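Local atomic coordinates of putative lipoprotein (Bacteroides fragilis, PDB entry 3QNK), a protein that is of unknown specificity but, as a SusD-like outer-membrane lipoprotein, probably binds glycans at the cell surface for uptake through a partner transporter. Residues L38-S43 with F447-Q452; N257-I262 with V339-Y344. All blocks are in the same frame, centred on the assembly; numbering follows the deposited sequence.

How the interactions relate
Interaction 1 joins two loops; interaction 2 joins a loop to strand 339-340 and the chain that follows it. They differ in chemistry: interaction 1 is polar and turns on one carboxylate-to-backbone hydrogen bond, whereas interaction 2 is apolar and has no hydrogen bond between its segments. The two centres are about 21 Å apart, and the nearest atoms, about 5 Å apart, do not touch. In sequence, 257-262 and 339-344 both fall within the long span that separates 38-43 from 447-452. The centre of interaction 1 lies about 6 Å from the centre of the chain, that of interaction 2 about 24 Å. A bound phosphate, probably from the crystallisation liquor, lies about 3 Å from the side chain of Glu451.

Interaction 1. Residues L38-S43 with F447-Q452; sequences LQENRS and FAFEEQ
Glu40 makes a buried, polar loop-to-turn contact with Phe449 near the centre of the chain, bringing a loop of the N-terminal starch-binding-associated region against a turn of the SusD family region, after helix 432-446 and some 400 residues on. The evidence is one hydrogen bond, from Phe449 N to Glu40 OE2 at 2.9 Å with an N-H...O angle of 152°. The donor stands above the carboxylate plane, 59° out of it. Asn45 ND2 also binds OE2, giving it two donors. The acceptor reaches into a type II beta turn, Phe447 to Glu450, closed by Glu450 N to Phe447 O at 3.2 Å.

The Glu40 side chain crosses that of Phe449 at about a right angle: CG, anti to the backbone N (chi1 -159°), lies 4.0 Å from ring atom CD1. Glu451 crosses Gln39 obliquely, its OE2 4.1 Å from Gln39 CG, while its OE1 bonds to Gln37 NE2. In Gln39, OE1 accepts from Arg42 NE at 3.1 Å, and NE2 bonds to Tyr455 OH.

Helix 453-460 borders the 38-43 side, with Phe454 touching Gln39 and Arg453 touching Glu40, while Phe447 packs on helix 391-405 and Phe449 reaches Asn322 of helix 317-322.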
loop_
_atom_site.group_PDB
_atom_site.type_symbol
_atom_site.label_atom_id
_atom_site.label_comp_id
_atom_site.label_asym_id
_atom_site.label_seq_id
_atom_site.Cartn_x
_atom_site.Cartn_y
_atom_site.Cartn_z
ATOM N N LEU B 38 -3.985 -8.410 14.262
ATOM C CA LEU B 38 -3.186 -7.513 15.053
ATOM C C LEU B 38 -4.010 -6.810 16.102
ATOM O O LEU B 38 -3.568 -6.756 17.249
ATOM C CB LEU B 38 -2.403 -6.549 14.172
ATOM C CG LEU B 38 -1.258 -7.196 13.348
ATOM C CD1 LEU B 38 -0.400 -6.141 12.732
ATOM C CD2 LEU B 38 -0.362 -8.116 14.215
ATOM N N GLN B 39 -5.226 -6.385 15.786
ATOM C CA GLN B 39 -6.138 -5.763 16.766
ATOM C C GLN B 39 -6.430 -6.703 17.957
ATOM O O GLN B 39 -6.474 -6.215 19.084
ATOM C CB GLN B 39 -7.459 -5.329 16.100
ATOM C CG GLN B 39 -7.281 -4.224 15.070
ATOM C CD GLN B 39 -6.893 -2.920 15.698
ATOM O OE1 GLN B 39 -5.809 -2.749 16.293
ATOM N NE2 GLN B 39 -7.779 -1.971 15.547
ATOM N N GLU B 40 -6.602 -8.040 17.709
ATOM C CA GLU B 40 -6.841 -9.020 18.774
ATOM C C GLU B 40 -5.601 -9.159 19.666
ATOM O O GLU B 40 -5.731 -9.320 20.881
ATOM C CB GLU B 40 -7.242 -10.389 18.205
ATOM C CG GLU B 40 -7.968 -11.266 19.214
ATOM C CD GLU B 40 -9.447 -11.020 19.480
ATOM O OE1 GLU B 40 -10.030 -10.048 18.937
ATOM O OE2 GLU B 40 -10.017 -11.814 20.263
ATOM N N ASN B 41 -4.395 -9.067 19.045
ATOM C CA ASN B 41 -3.109 -9.130 19.718
ATOM C C ASN B 41 -2.823 -7.799 20.423
ATOM O O ASN B 41 -1.771 -7.641 21.074
ATOM C CB ASN B 41 -2.026 -9.464 18.696
ATOM C CG ASN B 41 -2.021 -10.890 18.269
ATOM O OD1 ASN B 41 -1.831 -11.801 19.078
ATOM N ND2 ASN B 41 -2.214 -11.121 16.979
ATOM N N ARG B 42 -3.747 -6.815 20.250
ATOM C CA ARG B 42 -3.648 -5.506 20.918
ATOM C C ARG B 42 -4.765 -5.433 21.949
ATOM O O ARG B 42 -5.169 -4.354 22.343
ATOM C CB ARG B 42 -3.627 -4.313 19.923
ATOM C CG ARG B 42 -2.413 -4.418 19.009
ATOM C CD ARG B 42 -2.101 -3.219 18.187
ATOM N NE ARG B 42 -2.779 -3.259 16.901
ATOM C CZ ARG B 42 -2.189 -3.249 15.705
ATOM N NH1 ARG B 42 -0.871 -3.160 15.606
ATOM N NH2 ARG B 42 -2.920 -3.301 14.599
ATOM N N SER B 43 -5.216 -6.607 22.420
ATOM C CA SER B 43 -6.294 -6.797 23.394
ATOM C C SER B 43 -5.897 -7.838 24.448
ATOM O O SER B 43 -4.987 -8.643 24.229
ATOM C CB SER B 43 -7.589 -7.228 22.693
ATOM O OG SER B 43 -7.656 -8.632 22.539
ATOM N N PHE B 447 -17.338 -14.250 21.051
ATOM C CA PHE B 447 -16.659 -13.645 19.917
ATOM C C PHE B 447 -15.134 -13.585 20.057
ATOM O O PHE B 447 -14.505 -12.826 19.314
ATOM C CB PHE B 447 -17.285 -12.267 19.610
ATOM C CG PHE B 447 -18.637 -12.502 18.985
ATOM C CD1 PHE B 447 -18.743 -12.992 17.683
ATOM C CD2 PHE B 447 -19.800 -12.330 19.722
ATOM C CE1 PHE B 447 -19.984 -13.303 17.137
ATOM C CE2 PHE B 447 -21.051 -12.611 19.162
ATOM C CZ PHE B 447 -21.131 -13.127 17.883
ATOM N N ALA B 448 -14.532 -14.465 20.901
ATOM C CA ALA B 448 -13.080 -14.497 21.043
ATOM C C ALA B 448 -12.440 -14.852 19.688
ATOM O O ALA B 448 -12.946 -15.723 18.991
ATOM C CB ALA B 448 -12.674 -15.496 22.117
ATOM N N PHE B 449 -11.391 -14.128 19.283
ATOM C CA PHE B 449 -10.603 -14.346 18.046
ATOM C C PHE B 449 -11.402 -14.043 16.809
ATOM O O PHE B 449 -11.044 -14.496 15.715
ATOM C CB PHE B 449 -9.956 -15.750 17.977
ATOM C CG PHE B 449 -9.238 -16.014 19.270
ATOM C CD1 PHE B 449 -8.172 -15.202 19.668
ATOM C CD2 PHE B 449 -9.722 -16.965 20.175
ATOM C CE1 PHE B 449 -7.567 -15.374 20.917
ATOM C CE2 PHE B 449 -9.137 -17.115 21.431
ATOM C CZ PHE B 449 -8.043 -16.341 21.782
ATOM N N GLU B 450 -12.440 -13.210 16.957
ATOM C CA GLU B 450 -13.273 -12.805 15.822
ATOM C C GLU B 450 -13.183 -11.310 15.595
ATOM O O GLU B 450 -14.121 -10.726 15.077
ATOM C CB GLU B 450 -14.711 -13.252 16.011
ATOM C CG GLU B 450 -14.885 -14.724 15.696
ATOM C CD GLU B 450 -16.326 -15.158 15.821
ATOM O OE1 GLU B 450 -17.062 -15.127 14.804
ATOM O OE2 GLU B 450 -16.738 -15.449 16.966
ATOM N N GLU B 451 -12.038 -10.708 15.959
ATOM C CA GLU B 451 -11.701 -9.295 15.760
ATOM C C GLU B 451 -12.726 -8.333 16.407
ATOM O O GLU B 451 -13.016 -7.273 15.836
ATOM C CB GLU B 451 -11.519 -8.976 14.248
ATOM C CG GLU B 451 -10.352 -8.035 13.990
ATOM C CD GLU B 451 -10.112 -7.526 12.575
ATOM O OE1 GLU B 451 -10.254 -8.322 11.606
ATOM O OE2 GLU B 451 -9.706 -6.340 12.454
ATOM N N GLN B 452 -13.220 -8.654 17.620
ATOM C CA GLN B 452 -14.185 -7.760 18.279
ATOM C C GLN B 452 -13.706 -7.208 19.608
ATOM O O GLN B 452 -14.049 -6.093 19.948
ATOM C CB GLN B 452 -15.514 -8.492 18.507
ATOM C CG GLN B 452 -16.408 -8.608 17.287
ATOM C CD GLN B 452 -17.842 -8.352 17.633
ATOM O OE1 GLN B 452 -18.214 -7.363 18.320
ATOM N NE2 GLN B 452 -18.678 -9.185 17.064
#

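Interaction 2. Residues N257-I262 with V339-Y344; sequences NMVTYI and VTVDRY
Apolar packing of Ile262 on Val339 and Val341 joins the loop after helix 253-257 to strand 339-340 and the residues after it, a plain structural contact within the SusD family region. The methyl CD1 of Ile262 does the touching: it lies 3.8 Å from Val339 CG1 and equally close to Val339 CG2, meeting both branches of that valine, and it is also 3.8 Å from Val341 CG2. The CB of Ile262 does not point at the other segment, but CD1, placed by chi2 at -36°, comes nearer to it. A looser approach joins Val259 CG2 to Val341 CG2 at 4.4 Å.

The mixed contact is Val259 CG1 with the guanidinium of Arg343, 4.2 Å from NH1 and oblique to the group. Val341 CG1 lies 3.6 Å above the centre of one guanidinium face, so two valines border the charged group. Its polar ends are held elsewhere, NH1 by a salt bridge to Asp347 and NH2 by a hydrogen bond to Asn360.

No hydrogen bond crosses between the segments. Within 339-344, Asp342 OD1 accepts from Tyr344 N at 2.8 Å, an Asx turn just after Val341; the same oxygen also accepts from Leu345 N.

Strand 339-340 pairs antiparallel with strand 329-330, whose Ile330 touches Val259, Val339 and Val341. Val324 of strand 323-324 meets Val259 and Val341, and Phe475 of strand 469-475 touches Arg343.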
loop_
_atom_site.group_PDB
_atom_site.type_symbol
_atom_site.label_atom_id
_atom_site.label_comp_id
_atom_site.label_asym_id
_atom_site.label_seq_id
_atom_site.Cartn_x
_atom_site.Cartn_y
_atom_site.Cartn_z
ATOM N N ASN B 257 -1.392 -18.542 12.279
ATOM C CA ASN B 257 -1.919 -18.755 13.618
ATOM C C ASN B 257 -1.923 -20.228 14.020
ATOM O O ASN B 257 -2.430 -20.579 15.097
ATOM C CB ASN B 257 -3.299 -18.128 13.728
ATOM C CG ASN B 257 -3.230 -16.620 13.557
ATOM O OD1 ASN B 257 -2.777 -15.876 14.434
ATOM N ND2 ASN B 257 -3.581 -16.146 12.382
HETATM N N MSE B 258 -1.267 -21.067 13.205
HETATM C CA MSE B 258 -1.147 -22.490 13.450
HETATM C C MSE B 258 -0.001 -22.795 14.445
HETATM O O MSE B 258 1.022 -22.097 14.428
HETATM C CB MSE B 258 -0.899 -23.189 12.118
HETATM C CG MSE B 258 -1.090 -24.704 12.156
HETATM SE SE MSE B 258 -0.590 -25.527 10.453
HETATM C CE MSE B 258 -1.779 -24.487 9.381
ATOM N N VAL B 259 -0.151 -23.879 15.266
ATOM C CA VAL B 259 0.889 -24.328 16.219
ATOM C C VAL B 259 2.173 -24.550 15.431
ATOM O O VAL B 259 2.127 -25.162 14.353
ATOM C CB VAL B 259 0.485 -25.585 17.030
ATOM C CG1 VAL B 259 1.495 -25.875 18.136
ATOM C CG2 VAL B 259 -0.916 -25.441 17.622
ATOM N N THR B 260 3.310 -24.023 15.927
ATOM C CA THR B 260 4.565 -24.164 15.187
ATOM C C THR B 260 5.202 -25.549 15.334
ATOM O O THR B 260 5.399 -26.235 14.332
ATOM C CB THR B 260 5.542 -23.065 15.553
ATOM O OG1 THR B 260 4.881 -21.832 15.314
ATOM C CG2 THR B 260 6.801 -23.111 14.707
ATOM N N TYR B 261 5.484 -25.974 16.564
ATOM C CA TYR B 261 6.212 -27.220 16.810
ATOM C C TYR B 261 5.309 -28.400 17.041
ATOM O O TYR B 261 5.052 -28.844 18.160
ATOM C CB TYR B 261 7.217 -27.014 17.946
ATOM C CG TYR B 261 8.159 -25.891 17.589
ATOM C CD1 TYR B 261 9.176 -26.082 16.656
ATOM C CD2 TYR B 261 7.952 -24.603 18.076
ATOM C CE1 TYR B 261 10.018 -25.043 16.286
ATOM C CE2 TYR B 261 8.782 -23.549 17.704
ATOM C CZ TYR B 261 9.820 -23.773 16.812
ATOM O OH TYR B 261 10.659 -22.750 16.448
ATOM N N ILE B 262 4.895 -28.939 15.905
ATOM C CA ILE B 262 4.000 -30.071 15.675
ATOM C C ILE B 262 4.805 -30.986 14.715
ATOM O O ILE B 262 4.271 -31.905 14.097
ATOM C CB ILE B 262 2.683 -29.366 15.138
ATOM C CG1 ILE B 262 1.645 -29.122 16.221
ATOM C CG2 ILE B 262 2.067 -29.749 13.805
ATOM C CD1 ILE B 262 1.507 -30.206 17.357
ATOM N N VAL B 339 -2.181 -35.281 16.041
ATOM C CA VAL B 339 -0.927 -34.959 16.710
ATOM C C VAL B 339 -1.311 -34.333 18.078
ATOM O O VAL B 339 -2.326 -33.631 18.172
ATOM C CB VAL B 339 -0.000 -34.054 15.821
ATOM C CG1 VAL B 339 -0.621 -32.693 15.509
ATOM C CG2 VAL B 339 1.394 -33.898 16.416
ATOM N N THR B 340 -0.545 -34.646 19.142
ATOM C CA THR B 340 -0.821 -34.085 20.463
ATOM C C THR B 340 0.151 -32.944 20.700
ATOM O O THR B 340 1.366 -33.105 20.507
ATOM C CB THR B 340 -0.776 -35.158 21.557
ATOM O OG1 THR B 340 -1.670 -36.225 21.213
ATOM C CG2 THR B 340 -1.168 -34.604 22.914
ATOM N N VAL B 341 -0.392 -31.785 21.092
ATOM C CA VAL B 341 0.371 -30.561 21.348
ATOM C C VAL B 341 1.086 -30.706 22.678
ATOM O O VAL B 341 0.449 -31.053 23.668
ATOM C CB VAL B 341 -0.535 -29.310 21.292
ATOM C CG1 VAL B 341 0.216 -28.051 21.718
ATOM C CG2 VAL B 341 -1.144 -29.150 19.901
ATOM N N ASP B 342 2.414 -30.478 22.679
ATOM C CA ASP B 342 3.293 -30.597 23.843
ATOM C C ASP B 342 3.978 -29.257 24.105
ATOM O O ASP B 342 4.809 -28.799 23.310
ATOM C CB ASP B 342 4.334 -31.723 23.611
ATOM C CG ASP B 342 5.315 -32.043 24.735
ATOM O OD1 ASP B 342 5.393 -31.255 25.701
ATOM O OD2 ASP B 342 6.027 -33.081 24.632
ATOM N N ARG B 343 3.641 -28.647 25.247
ATOM C CA ARG B 343 4.201 -27.354 25.646
ATOM C C ARG B 343 5.469 -27.508 26.467
ATOM O O ARG B 343 6.169 -26.511 26.679
ATOM C CB ARG B 343 3.180 -26.535 26.434
ATOM C CG ARG B 343 1.908 -26.264 25.686
ATOM C CD ARG B 343 2.091 -25.536 24.378
ATOM N NE ARG B 343 0.777 -25.176 23.853
ATOM C CZ ARG B 343 0.557 -24.535 22.718
ATOM N NH1 ARG B 343 1.573 -24.152 21.956
ATOM N NH2 ARG B 343 -0.681 -24.253 22.343
ATOM N N TYR B 344 5.757 -28.754 26.939
ATOM C CA TYR B 344 6.943 -29.058 27.736
ATOM C C TYR B 344 8.161 -29.251 26.833
ATOM O O TYR B 344 9.174 -28.595 27.043
ATOM C CB TYR B 344 6.726 -30.294 28.643
ATOM C CG TYR B 344 7.975 -30.704 29.394
ATOM C CD1 TYR B 344 8.702 -29.779 30.137
ATOM C CD2 TYR B 344 8.435 -32.016 29.361
ATOM C CE1 TYR B 344 9.866 -30.138 30.802
ATOM C CE2 TYR B 344 9.607 -32.388 30.021
ATOM C CZ TYR B 344 10.316 -31.445 30.749
ATOM O OH TYR B 344 11.449 -31.788 31.453
#